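Side-chain contacts in putative pore-forming toxin (Bacteroides vulgatus ATCC 8482, PDB 3KOG), which is of unproven function but is thought to be an exported pore-forming toxin: residues A[22-27]-A[33-38]; A[87-92]-A[162-167]; A[141-146]-A[154-159]; A[224-227]-A[232-235]. All coordinates share one frame; numbering follows the deposited sequence. Where two conformers were deposited one is given.

Contact 1 of 4, residues A[22-27]-A[33-38]; sequences TPVVID and DVTQSA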
loop_
_atom_site.group_PDB
_atom_site.type_symbol
_atom_site.label_atom_id
_atom_site.label_comp_id
_atom_site.label_asym_id
_atom_site.label_seq_id
_atom_site.Cartn_x
_atom_site.Cartn_y
_atom_site.Cartn_z
ATOM N N THR A 22 6.086 0.613 2.530
ATOM C CA THR A 22 7.194 -0.232 2.958
ATOM C C THR A 22 8.063 -0.652 1.768
ATOM O O THR A 22 7.702 -1.530 0.994
ATOM C CB THR A 22 6.685 -1.479 3.727
ATOM O OG1 THR A 22 5.903 -1.062 4.871
ATOM C CG2 THR A 22 7.842 -2.343 4.193
ATOM N N PRO A 23 9.250 -0.039 1.638
ATOM C CA PRO A 23 10.177 -0.424 0.580
ATOM C C PRO A 23 10.821 -1.776 0.871
ATOM O O PRO A 23 11.109 -2.095 2.032
ATOM C CB PRO A 23 11.256 0.692 0.602
ATOM C CG PRO A 23 10.806 1.668 1.567
ATOM C CD PRO A 23 9.724 1.131 2.392
ATOM N N VAL A 24 10.944 -2.577 -0.181
ATOM C CA VAL A 24 11.661 -3.832 -0.194
ATOM C C VAL A 24 12.725 -3.699 -1.316
ATOM O O VAL A 24 12.340 -3.441 -2.478
ATOM C CB VAL A 24 10.725 -4.982 -0.535
ATOM C CG1 VAL A 24 11.515 -6.314 -0.581
ATOM C CG2 VAL A 24 9.516 -5.053 0.442
ATOM N N VAL A 25 14.022 -3.807 -0.980
ATOM C CA VAL A 25 15.109 -3.580 -1.966
ATOM C C VAL A 25 15.699 -4.942 -2.343
ATOM O O VAL A 25 16.181 -5.699 -1.452
ATOM C CB VAL A 25 16.243 -2.663 -1.431
ATOM C CG1 VAL A 25 17.296 -2.367 -2.540
ATOM C CG2 VAL A 25 15.648 -1.342 -0.858
ATOM N N ILE A 26 15.685 -5.232 -3.642
ATOM C CA ILE A 26 16.166 -6.507 -4.169
ATOM C C ILE A 26 17.407 -6.312 -5.018
ATOM O O ILE A 26 17.422 -5.532 -5.983
ATOM C CB ILE A 26 15.095 -7.232 -5.027
ATOM C CG1 ILE A 26 13.829 -7.465 -4.232
ATOM C CG2 ILE A 26 15.648 -8.568 -5.667
ATOM C CD1 ILE A 26 13.978 -8.284 -2.906
ATOM N N ASP A 27 18.451 -7.046 -4.673
ATOM C CA ASP A 27 19.620 -7.065 -5.467
ATOM C C ASP A 27 19.402 -8.126 -6.560
ATOM O O ASP A 27 19.390 -9.306 -6.270
ATOM C CB ASP A 27 20.801 -7.436 -4.589
ATOM C CG ASP A 27 22.075 -7.587 -5.354
ATOM O OD1 ASP A 27 22.152 -7.362 -6.579
ATOM O OD2 ASP A 27 23.049 -7.932 -4.686
ATOM N N ASP A 33 17.018 -10.085 -0.893
ATOM C CA ASP A 33 16.420 -8.903 -0.232
ATOM C C ASP A 33 17.519 -8.227 0.594
ATOM O O ASP A 33 17.972 -8.768 1.623
ATOM C CB ASP A 33 15.247 -9.359 0.634
ATOM C CG ASP A 33 14.527 -8.205 1.337
ATOM O OD1 ASP A 33 15.121 -7.147 1.551
ATOM O OD2 ASP A 33 13.346 -8.356 1.710
ATOM N N VAL A 34 17.973 -7.061 0.151
ATOM C CA VAL A 34 19.077 -6.328 0.801
ATOM C C VAL A 34 18.592 -5.072 1.515
ATOM O O VAL A 34 19.407 -4.199 1.897
ATOM C CB VAL A 34 20.210 -5.999 -0.187
ATOM C CG1 VAL A 34 20.801 -7.333 -0.763
ATOM C CG2 VAL A 34 19.755 -5.027 -1.338
ATOM N N THR A 35 17.283 -5.038 1.779
ATOM C CA THR A 35 16.618 -3.851 2.296
ATOM C C THR A 35 17.338 -3.354 3.565
ATOM O O THR A 35 17.588 -2.159 3.698
ATOM C CB THR A 35 15.165 -4.103 2.679
ATOM O OG1 THR A 35 14.419 -4.618 1.551
ATOM C CG2 THR A 35 14.533 -2.769 3.248
ATOM N N GLN A 36 17.651 -4.267 4.475
ATOM C CA GLN A 36 18.274 -3.889 5.762
ATOM C C GLN A 36 19.712 -3.411 5.666
ATOM O O GLN A 36 20.227 -2.809 6.617
ATOM C CB GLN A 36 18.138 -4.991 6.831
ATOM C CG GLN A 36 16.848 -4.880 7.555
ATOM C CD GLN A 36 16.801 -5.629 8.867
ATOM O OE1 GLN A 36 17.572 -5.368 9.770
ATOM N NE2 GLN A 36 16.067 -6.698 8.871
ATOM N N SER A 37 20.339 -3.657 4.521
ATOM C CA SER A 37 21.739 -3.301 4.246
ATOM C C SER A 37 21.898 -2.124 3.257
ATOM O O SER A 37 23.003 -1.593 3.107
ATOM C CB SER A 37 22.489 -4.524 3.723
ATOM O OG SER A 37 22.332 -5.614 4.650
ATOM N N ALA A 38 20.808 -1.723 2.602
ATOM C CA ALA A 38 20.840 -0.709 1.545
ATOM C C ALA A 38 20.537 0.667 2.147
ATOM O O ALA A 38 19.814 0.782 3.148
ATOM C CB ALA A 38 19.831 -1.031 0.511
#

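Contact 2 of 4, residues A[87-92]-A[162-167]; sequences AKEVTI and GVREDK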
loop_
_atom_site.group_PDB
_atom_site.type_symbol
_atom_site.label_atom_id
_atom_site.label_comp_id
_atom_site.label_asym_id
_atom_site.label_seq_id
_atom_site.Cartn_x
_atom_site.Cartn_y
_atom_site.Cartn_z
ATOM N N ALA A 87 -1.798 0.444 3.685
ATOM C CA ALA A 87 -0.376 0.219 3.600
ATOM C C ALA A 87 -0.103 -0.477 2.259
ATOM O O ALA A 87 -0.943 -1.259 1.804
ATOM C CB ALA A 87 0.096 -0.663 4.769
ATOM N N LYS A 88 1.102 -0.292 1.709
ATOM C CA LYS A 88 1.481 -0.931 0.424
ATOM C C LYS A 88 2.981 -1.142 0.488
ATOM O O LYS A 88 3.700 -0.252 0.976
ATOM C CB LYS A 88 1.193 0.059 -0.724
ATOM C CG LYS A 88 0.842 -0.561 -2.063
ATOM C CD LYS A 88 0.742 0.517 -3.189
ATOM C CE LYS A 88 -0.028 1.831 -2.847
ATOM N NZ LYS A 88 -0.836 2.472 -3.955
ATOM N N GLU A 89 3.439 -2.269 -0.005
ATOM C CA GLU A 89 4.864 -2.520 -0.218
ATOM C C GLU A 89 5.287 -2.023 -1.569
ATOM O O GLU A 89 4.469 -2.015 -2.498
ATOM C CB GLU A 89 5.170 -4.032 -0.156
ATOM C CG GLU A 89 5.071 -4.571 1.214
ATOM C CD GLU A 89 5.652 -5.988 1.351
ATOM O OE1 GLU A 89 5.724 -6.715 0.339
ATOM O OE2 GLU A 89 6.031 -6.350 2.502
ATOM N N VAL A 90 6.536 -1.585 -1.702
ATOM C CA VAL A 90 7.034 -1.210 -3.015
ATOM C C VAL A 90 8.391 -1.838 -3.195
ATOM O O VAL A 90 9.256 -1.750 -2.306
ATOM C CB VAL A 90 7.124 0.322 -3.193
ATOM C CG1 VAL A 90 8.034 0.958 -2.150
ATOM C CG2 VAL A 90 7.531 0.699 -4.673
ATOM N N THR A 91 8.564 -2.485 -4.337
ATOM C CA THR A 91 9.811 -3.173 -4.676
ATOM C C THR A 91 10.722 -2.198 -5.447
ATOM O O THR A 91 10.285 -1.552 -6.437
ATOM C CB THR A 91 9.522 -4.400 -5.546
ATOM O OG1 THR A 91 8.735 -5.344 -4.802
ATOM C CG2 THR A 91 10.817 -5.112 -6.046
ATOM N N ILE A 92 11.958 -2.093 -4.981
ATOM C CA ILE A 92 13.012 -1.399 -5.655
ATOM C C ILE A 92 14.027 -2.441 -6.163
ATOM O O ILE A 92 14.652 -3.174 -5.394
ATOM C CB ILE A 92 13.708 -0.351 -4.758
ATOM C CG1 ILE A 92 12.680 0.651 -4.201
ATOM C CG2 ILE A 92 14.768 0.357 -5.529
ATOM C CD1 ILE A 92 12.419 0.415 -2.774
ATOM N N GLY A 162 4.289 -13.787 -4.062
ATOM C CA GLY A 162 3.030 -14.435 -3.760
ATOM C C GLY A 162 2.154 -13.503 -2.967
ATOM O O GLY A 162 2.558 -12.424 -2.617
ATOM N N VAL A 163 0.948 -13.960 -2.685
ATOM C CA VAL A 163 -0.034 -13.176 -2.002
ATOM C C VAL A 163 -0.197 -13.810 -0.663
ATOM O O VAL A 163 -0.281 -15.017 -0.574
ATOM C CB VAL A 163 -1.343 -13.211 -2.766
ATOM C CG1 VAL A 163 -2.424 -12.489 -1.998
ATOM C CG2 VAL A 163 -1.137 -12.605 -4.099
ATOM N N ARG A 164 -0.233 -13.010 0.389
ATOM C CA ARG A 164 -0.271 -13.551 1.739
ATOM C C ARG A 164 -1.300 -12.841 2.628
ATOM O O ARG A 164 -1.750 -11.707 2.333
ATOM C CB ARG A 164 1.134 -13.485 2.343
ATOM C CG ARG A 164 1.589 -12.085 2.648
ATOM C CD ARG A 164 3.094 -11.893 2.543
ATOM N NE ARG A 164 3.391 -10.639 3.215
ATOM C CZ ARG A 164 3.838 -9.536 2.634
ATOM N NH1 ARG A 164 4.121 -9.497 1.325
ATOM N NH2 ARG A 164 4.019 -8.473 3.402
ATOM N N GLU A 165 -1.688 -13.507 3.710
ATOM C CA GLU A 165 -2.689 -12.958 4.624
ATOM C C GLU A 165 -2.209 -12.991 6.075
ATOM O O GLU A 165 -1.484 -13.904 6.489
ATOM C CB GLU A 165 -4.011 -13.675 4.412
ATOM C CG GLU A 165 -4.375 -13.619 2.930
ATOM C CD GLU A 165 -5.835 -13.712 2.684
ATOM O OE1 GLU A 165 -6.436 -14.601 3.301
ATOM O OE2 GLU A 165 -6.376 -12.906 1.891
ATOM N N ASP A 166 -2.579 -11.950 6.812
ATOM C CA ASP A 166 -2.052 -11.700 8.151
ATOM C C ASP A 166 -3.116 -10.950 8.954
ATOM O O ASP A 166 -3.722 -9.996 8.450
ATOM C CB ASP A 166 -0.762 -10.851 8.094
ATOM C CG ASP A 166 0.456 -11.619 7.554
ATOM O OD1 ASP A 166 0.560 -11.784 6.327
ATOM O OD2 ASP A 166 1.332 -12.019 8.355
ATOM N N LYS A 167 -3.368 -11.370 10.191
ATOM C CA LYS A 167 -4.324 -10.658 11.026
ATOM C C LYS A 167 -3.613 -9.444 11.623
ATOM O O LYS A 167 -2.452 -9.530 12.011
ATOM C CB LYS A 167 -4.922 -11.572 12.113
ATOM C CG LYS A 167 -5.764 -12.739 11.552
ATOM C CD LYS A 167 -6.888 -13.180 12.509
ATOM C CE LYS A 167 -7.533 -14.510 12.075
#

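Contact 3 of 4, residues A[141-146]-A[154-159]; sequences IKNDYE and NIIDAY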
loop_
_atom_site.group_PDB
_atom_site.type_symbol
_atom_site.label_atom_id
_atom_site.label_comp_id
_atom_site.label_asym_id
_atom_site.label_seq_id
_atom_site.Cartn_x
_atom_site.Cartn_y
_atom_site.Cartn_z
ATOM N N ILE A 141 1.559 -12.209 -13.668
ATOM C CA ILE A 141 0.502 -12.913 -14.418
ATOM C C ILE A 141 0.834 -13.020 -15.890
ATOM O O ILE A 141 0.159 -13.712 -16.625
ATOM C CB ILE A 141 -0.908 -12.300 -14.175
ATOM C CG1 ILE A 141 -1.043 -10.864 -14.757
ATOM C CG2 ILE A 141 -1.232 -12.393 -12.655
ATOM C CD1 ILE A 141 -2.428 -10.213 -14.660
ATOM N N LYS A 142 1.881 -12.325 -16.328
ATOM C CA LYS A 142 2.293 -12.416 -17.720
ATOM C C LYS A 142 3.760 -12.049 -17.787
ATOM O O LYS A 142 4.223 -11.117 -17.123
ATOM C CB LYS A 142 1.443 -11.484 -18.601
ATOM C CG LYS A 142 1.683 -11.611 -20.062
ATOM C CD LYS A 142 0.678 -10.775 -20.874
ATOM C CE LYS A 142 1.148 -10.696 -22.348
ATOM N NZ LYS A 142 0.325 -9.734 -23.130
ATOM N N ASN A 143 4.477 -12.782 -18.625
ATOM C CA ASN A 143 5.898 -12.634 -18.744
ATOM C C ASN A 143 6.325 -12.974 -20.153
ATOM O O ASN A 143 6.216 -14.126 -20.561
ATOM C CB ASN A 143 6.578 -13.549 -17.728
ATOM C CG ASN A 143 8.064 -13.593 -17.876
ATOM O OD1 ASN A 143 8.674 -12.772 -18.563
ATOM N ND2 ASN A 143 8.684 -14.544 -17.179
ATOM N N ASP A 144 6.825 -11.964 -20.870
ATOM C CA ASP A 144 7.165 -12.123 -22.279
ATOM C C ASP A 144 8.661 -12.462 -22.478
ATOM O O ASP A 144 9.120 -12.625 -23.616
ATOM C CB ASP A 144 6.747 -10.860 -23.054
ATOM C CG ASP A 144 5.212 -10.586 -23.005
ATOM O OD1 ASP A 144 4.412 -11.424 -22.521
ATOM O OD2 ASP A 144 4.804 -9.508 -23.481
ATOM N N TYR A 145 9.422 -12.581 -21.382
ATOM C CA TYR A 145 10.859 -12.884 -21.478
ATOM C C TYR A 145 11.169 -14.362 -21.746
ATOM O O TYR A 145 10.770 -15.250 -20.989
ATOM C CB TYR A 145 11.592 -12.441 -20.216
ATOM C CG TYR A 145 13.073 -12.702 -20.264
ATOM C CD1 TYR A 145 13.876 -12.065 -21.211
ATOM C CD2 TYR A 145 13.676 -13.583 -19.377
ATOM C CE1 TYR A 145 15.238 -12.309 -21.269
ATOM C CE2 TYR A 145 15.045 -13.817 -19.416
ATOM C CZ TYR A 145 15.808 -13.174 -20.380
ATOM O OH TYR A 145 17.152 -13.395 -20.436
ATOM N N GLU A 146 11.897 -14.609 -22.839
ATOM C CA GLU A 146 12.213 -15.968 -23.287
ATOM C C GLU A 146 13.699 -16.345 -23.160
ATOM O O GLU A 146 14.122 -17.403 -23.623
ATOM C CB GLU A 146 11.711 -16.157 -24.732
ATOM C CG GLU A 146 10.194 -15.913 -24.937
ATOM C CD GLU A 146 9.287 -16.987 -24.284
ATOM O OE1 GLU A 146 9.800 -17.873 -23.541
ATOM O OE2 GLU A 146 8.047 -16.949 -24.526
ATOM N N ASN A 154 15.746 -12.848 -12.154
ATOM C CA ASN A 154 15.648 -12.443 -10.749
ATOM C C ASN A 154 14.740 -11.227 -10.540
ATOM O O ASN A 154 13.977 -11.137 -9.544
ATOM C CB ASN A 154 17.057 -12.146 -10.176
ATOM C CG ASN A 154 17.867 -13.414 -9.913
ATOM O OD1 ASN A 154 17.296 -14.484 -9.817
ATOM N ND2 ASN A 154 19.188 -13.294 -9.799
ATOM N N ILE A 155 14.872 -10.275 -11.465
ATOM C CA ILE A 155 14.030 -9.097 -11.480
ATOM C C ILE A 155 12.552 -9.482 -11.581
ATOM O O ILE A 155 11.692 -9.015 -10.807
ATOM C CB ILE A 155 14.446 -8.141 -12.645
ATOM C CG1 ILE A 155 15.847 -7.594 -12.423
ATOM C CG2 ILE A 155 13.477 -6.941 -12.705
ATOM C CD1 ILE A 155 16.457 -6.707 -13.561
ATOM N N ILE A 156 12.223 -10.334 -12.550
ATOM C CA ILE A 156 10.830 -10.753 -12.707
ATOM C C ILE A 156 10.325 -11.501 -11.474
ATOM O O ILE A 156 9.238 -11.215 -10.991
ATOM C CB ILE A 156 10.594 -11.570 -14.023
ATOM C CG1 ILE A 156 11.035 -10.710 -15.197
ATOM C CG2 ILE A 156 9.098 -11.912 -14.150
ATOM C CD1 ILE A 156 11.198 -11.425 -16.628
ATOM N N ASP A 157 11.142 -12.402 -10.940
ATOM C CA ASP A 157 10.764 -13.200 -9.750
ATOM C C ASP A 157 10.512 -12.350 -8.501
ATOM O O ASP A 157 9.783 -12.748 -7.616
ATOM C CB ASP A 157 11.859 -14.231 -9.423
ATOM C CG ASP A 157 11.957 -15.333 -10.456
ATOM O OD1 ASP A 157 11.013 -15.478 -11.274
ATOM O OD2 ASP A 157 12.978 -16.065 -10.456
ATOM N N ALA A 158 11.105 -11.173 -8.459
ATOM C CA ALA A 158 11.001 -10.274 -7.330
ATOM C C ALA A 158 9.580 -9.792 -7.181
ATOM O O ALA A 158 9.166 -9.463 -6.074
ATOM C CB ALA A 158 11.964 -9.091 -7.502
ATOM N N TYR A 159 8.825 -9.777 -8.283
ATOM C CA TYR A 159 7.419 -9.411 -8.308
ATOM C C TYR A 159 6.451 -10.606 -8.162
ATOM O O TYR A 159 5.204 -10.425 -8.228
ATOM C CB TYR A 159 7.104 -8.631 -9.606
ATOM C CG TYR A 159 7.789 -7.306 -9.653
ATOM C CD1 TYR A 159 9.044 -7.205 -10.182
ATOM C CD2 TYR A 159 7.215 -6.156 -9.116
ATOM C CE1 TYR A 159 9.704 -6.046 -10.201
ATOM C CE2 TYR A 159 7.887 -4.949 -9.182
ATOM C CZ TYR A 159 9.135 -4.916 -9.723
ATOM O OH TYR A 159 9.877 -3.758 -9.808
#

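Contact 4 of 4, residues A[224-227]-A[232-235]; sequences NEQI and HAPS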
loop_
_atom_site.group_PDB
_atom_site.type_symbol
_atom_site.label_atom_id
_atom_site.label_comp_id
_atom_site.label_asym_id
_atom_site.label_seq_id
_atom_site.Cartn_x
_atom_site.Cartn_y
_atom_site.Cartn_z
ATOM N N ASN A 224 -18.502 6.294 10.756
ATOM C CA ASN A 224 -19.385 6.825 11.797
ATOM C C ASN A 224 -20.468 7.591 11.062
ATOM O O ASN A 224 -20.208 8.646 10.521
ATOM C CB ASN A 224 -18.635 7.705 12.787
ATOM C CG ASN A 224 -17.860 6.882 13.826
ATOM O OD1 ASN A 224 -18.425 6.368 14.790
ATOM N ND2 ASN A 224 -16.569 6.763 13.619
ATOM N N GLU A 225 -21.650 7.015 11.012
ATOM C CA GLU A 225 -22.750 7.507 10.177
ATOM C C GLU A 225 -23.959 7.916 10.987
ATOM O O GLU A 225 -24.093 7.550 12.156
ATOM C CB GLU A 225 -23.182 6.384 9.262
ATOM C CG GLU A 225 -22.100 6.006 8.299
ATOM C CD GLU A 225 -22.495 4.826 7.446
ATOM O OE1 GLU A 225 -23.458 4.097 7.844
ATOM O OE2 GLU A 225 -21.825 4.662 6.388
ATOM N N GLN A 226 -24.876 8.630 10.328
ATOM C CA GLN A 226 -26.106 9.025 10.964
ATOM C C GLN A 226 -26.918 7.803 11.350
ATOM O O GLN A 226 -27.115 6.903 10.531
ATOM C CB GLN A 226 -26.937 9.910 10.028
ATOM C CG GLN A 226 -28.246 10.394 10.621
ATOM C CD GLN A 226 -28.068 11.362 11.777
ATOM O OE1 GLN A 226 -27.240 12.293 11.711
ATOM N NE2 GLN A 226 -28.867 11.174 12.821
ATOM N N ILE A 227 -27.390 7.791 12.601
ATOM C CA ILE A 227 -28.400 6.825 13.060
ATOM C C ILE A 227 -29.772 7.316 12.597
ATOM O O ILE A 227 -30.276 8.358 13.088
ATOM C CB ILE A 227 -28.433 6.673 14.577
ATOM C CG1 ILE A 227 -27.089 6.182 15.118
ATOM C CG2 ILE A 227 -29.559 5.705 14.993
ATOM C CD1 ILE A 227 -27.060 6.114 16.618
ATOM N N HIS A 232 -29.242 13.691 16.716
ATOM C CA HIS A 232 -27.894 14.244 16.582
ATOM C C HIS A 232 -27.163 13.539 15.462
ATOM O O HIS A 232 -27.447 12.381 15.178
ATOM C CB HIS A 232 -27.078 14.037 17.863
ATOM C CG HIS A 232 -27.509 14.908 18.990
ATOM N ND1 HIS A 232 -27.362 16.279 18.962
ATOM C CD2 HIS A 232 -28.121 14.609 20.163
ATOM C CE1 HIS A 232 -27.882 16.787 20.071
ATOM N NE2 HIS A 232 -28.341 15.793 20.818
ATOM N N ALA A 233 -26.217 14.246 14.853
ATOM C CA ALA A 233 -25.276 13.660 13.925
ATOM C C ALA A 233 -24.056 13.150 14.738
ATOM O O ALA A 233 -23.922 13.465 15.919
ATOM C CB ALA A 233 -24.866 14.684 12.836
ATOM N N PRO A 234 -23.194 12.341 14.114
ATOM C CA PRO A 234 -22.070 11.823 14.867
ATOM C C PRO A 234 -21.092 12.924 15.251
ATOM O O PRO A 234 -20.795 13.809 14.422
ATOM C CB PRO A 234 -21.410 10.849 13.897
ATOM C CG PRO A 234 -22.499 10.426 12.960
ATOM C CD PRO A 234 -23.368 11.649 12.820
ATOM N N SER A 235 -20.611 12.857 16.491
ATOM C CA SER A 235 -19.597 13.798 17.003
ATOM C C SER A 235 -18.882 13.212 18.223
ATOM O O SER A 235 -19.186 12.102 18.667
ATOM C CB SER A 235 -20.248 15.128 17.404
ATOM O OG SER A 235 -21.087 14.974 18.544
HETATM O O HOH W 1 -26.443 9.923 14.368
#

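Contact 1 of 4, residues A[22-27]-A[33-38]
Ile26 and Asp33 form an antiparallel non-hydrogen-bonded pair, their CA atoms 4.6 Å apart, after which segment 33-38 turns out of the strand beside Val25. Two hydrogen bonds fix this turn, and both use the backbone of Val25. Val34 N donates to Val25 O at 2.8 Å. Val25 N donates to Thr35 OG1 at 2.7 Å, and the bond is nearly straight, 170° at the hydrogen. A side-chain hydroxyl therefore takes the place of a strand carbonyl here. The first torsion of Thr35 (chi1 -57°) puts OG1 beside its own backbone N. From there the hydroxyl donates to Asp33 OD1 at 2.6 Å. Asp33 OD1 also accepts from Thr35 N at 3.0 Å, which closes an Asx turn. Two bonds thus grip one carboxylate oxygen and should restrict the turning of the Asp33 carboxylate. Apolar groups flank this polar line. Val25 CG1 meets Val34 CG2 at 3.8 Å, with the two side chains crossing at about a right angle. Ile26 CD1 rests on the Asp33 backbone, 3.7 Å from Asp33 CA. Val34 CG1 meets the CB of Asp27, whose carboxylate is bonded to Thr29. Both segments belong to the DUF3869 family region, of the transthyretin clan. Strand 18-27 pairs with strand 85-94 through Thr22, Val24 and Ile26. Val25 packs on Ala64 and Val34 on Tyr66, both of strand 58-66 in the separate three-stranded sheet.

Contact 2 of 4, residues A[87-92]-A[162-167]
Glu89 and Arg164 form a two-pronged salt bridge between two strands of the large mixed sheet that are not direct neighbours. Glu89 belongs to the DUF3869 family region, of the transthyretin clan, while Arg164 comes from a later strand. In the pairing order, strands 207-225 and 126-143 lie between strand 85-94 and strand 162-175. The nearest CA atoms of the two segments, Glu89 CA and Val163 CA, are 11.9 Å apart, so only long side chains bridge the gap. Arg164 NH2 donates to Glu89 OE2 at 3.1 Å. Arg164 NH1 reaches Glu89 OE1 at 3.4 Å, a weak bond. The carboxylate sits at the edge of the guanidinium, but the two planes are turned 44° apart. The groups are not coplanar. The bonds are also unequal, the NH1 one being the longer. The side chains approach from opposite directions. Arg164 starts with CG between its backbone N and carbonyl carbon (chi1 70°) and then runs extended to NE, which carries the guanidinium to the glutamate. Glu89 is also extended beyond CG. Further out, Glu136 of strand 126-143 touches both residues: its OE2 accepts from Glu89 N, and Arg164 packs on its side chain. The added negative charge would probably favour a positive group here. Val24 of strand 18-27 lies against Glu89 as well. The contact is at the surface. Arg164 was deposited in two conformers, and the bridge is described for one of them. In it, Arg164 NH2 meets Glu89 OE2 from above the carboxylate plane, not within it.

Contact 3 of 4, residues A[141-146]-A[154-159]
Asn143 sets CG opposite its backbone N (chi1 173°), which carries its amide to the extended arm of Ile156. In Ile156, CD1 continues the line of the side chain (chi2 167°) and forms its leading end. It touches Asn143 OD1 at 3.5 Å and Tyr145 CB at 3.7 Å. Tyr145 thus takes part through CB, an atom placed by the backbone. The second branch, Ile156 CG2, lies 4.0 Å from Asn143 ND2. The Asn143 and Ile156 side chains cross at about a right angle, so the isoleucine meets the amide crosswise and not alongside.

The amide is held by its own segment. Asn143 OD1 accepts from Tyr145 N at 2.9 Å, closing an Asx turn at the end of strand 126-143. The donor stands above the carbonyl plane, off the lone pairs. Just before this turn, Ile141 and Lys142 both face Thr212, a classic beta bulge. The Tyr145 hydroxyl is bonded to Asp149 N, and its side chain touches Ile152 and Lys153 of helix 150-158. Tyr145 therefore links the turn to the helix independently of Ile156. On the helix side, Ile156 is buried and also packs on Ile196 of strand 179-198.

No hydrogen bond or salt bridge joins the two segments. They meet through van der Waals contact, mainly around the CD1 methyl of Ile156, with CG2 beside the amide nitrogen. Asn143 OD1 has a backbone donor in the Asx turn, so this oxygen is not without a polar partner although a methyl lies against it.

Contact 4 of 4, residues A[224-227]-A[232-235]
Gln226 and Pro234 carry a small surface contact in which the chain folds back on itself at the end of strand 207-225. The contact is partly polar and partly plain packing. Gln226 leads off with CG opposite its backbone N and then bends at chi2 (67°), which curls the amide over to the returning chain. Gln226 NE2 donates to His232 O at 3.0 Å, with 140° at the hydrogen. It also donates to Ile227 O at 3.2 Å, so two bonds fix the rotation of the amide. In both bonds the donor stands above the carbonyl plane. Water 1 adds a second link between the segments: it accepts from Ile227 N at 2.9 Å and donates to His232 O at 2.8 Å. His232 O thus receives both the amide and the water. The amide oxygen turns to the next residue, with Gln226 OE1 3.3 Å from Ala233 CA. The other half is the proline ring, packed on the peptide of Glu225. Pro234 CG lies 3.4 Å from Glu225 O, while the Pro234 CB faces the CB of Asn224. Around the contact, Pro234 packs on Ser179 of strand 179-198 and on Leu176. The Asn224 amide bonds to Ser179, Leu176 and Gln174. The His232 ring meets that of His178. The fold-back thus lies against the turn between strands 162-175 and 179-198.

Contact 2 lies near the middle of the elongated chain. Contacts 1 and 3 lie away from the centre on one side, and contact 4 on the opposite side. Contacts 1 and 2 are closest, with centres 14 Å apart. They share paired strands: Val24 N lies 2.8 Å from Val90 O, a probable hydrogen bond. Contact 3 touches both: Ile26 CG1 is 4.1 Å from Ala158 CB, and Thr91 CB is 4.0 Å from Tyr159 CE2. Contact 4 is about 49 Å from contact 3, centre to centre, but strand 207-225 joins it to the same sheet. No active site is known. Glycerol or acetate, probably from crystallisation, lies about 3 to 4 Å from a side chain in each contact.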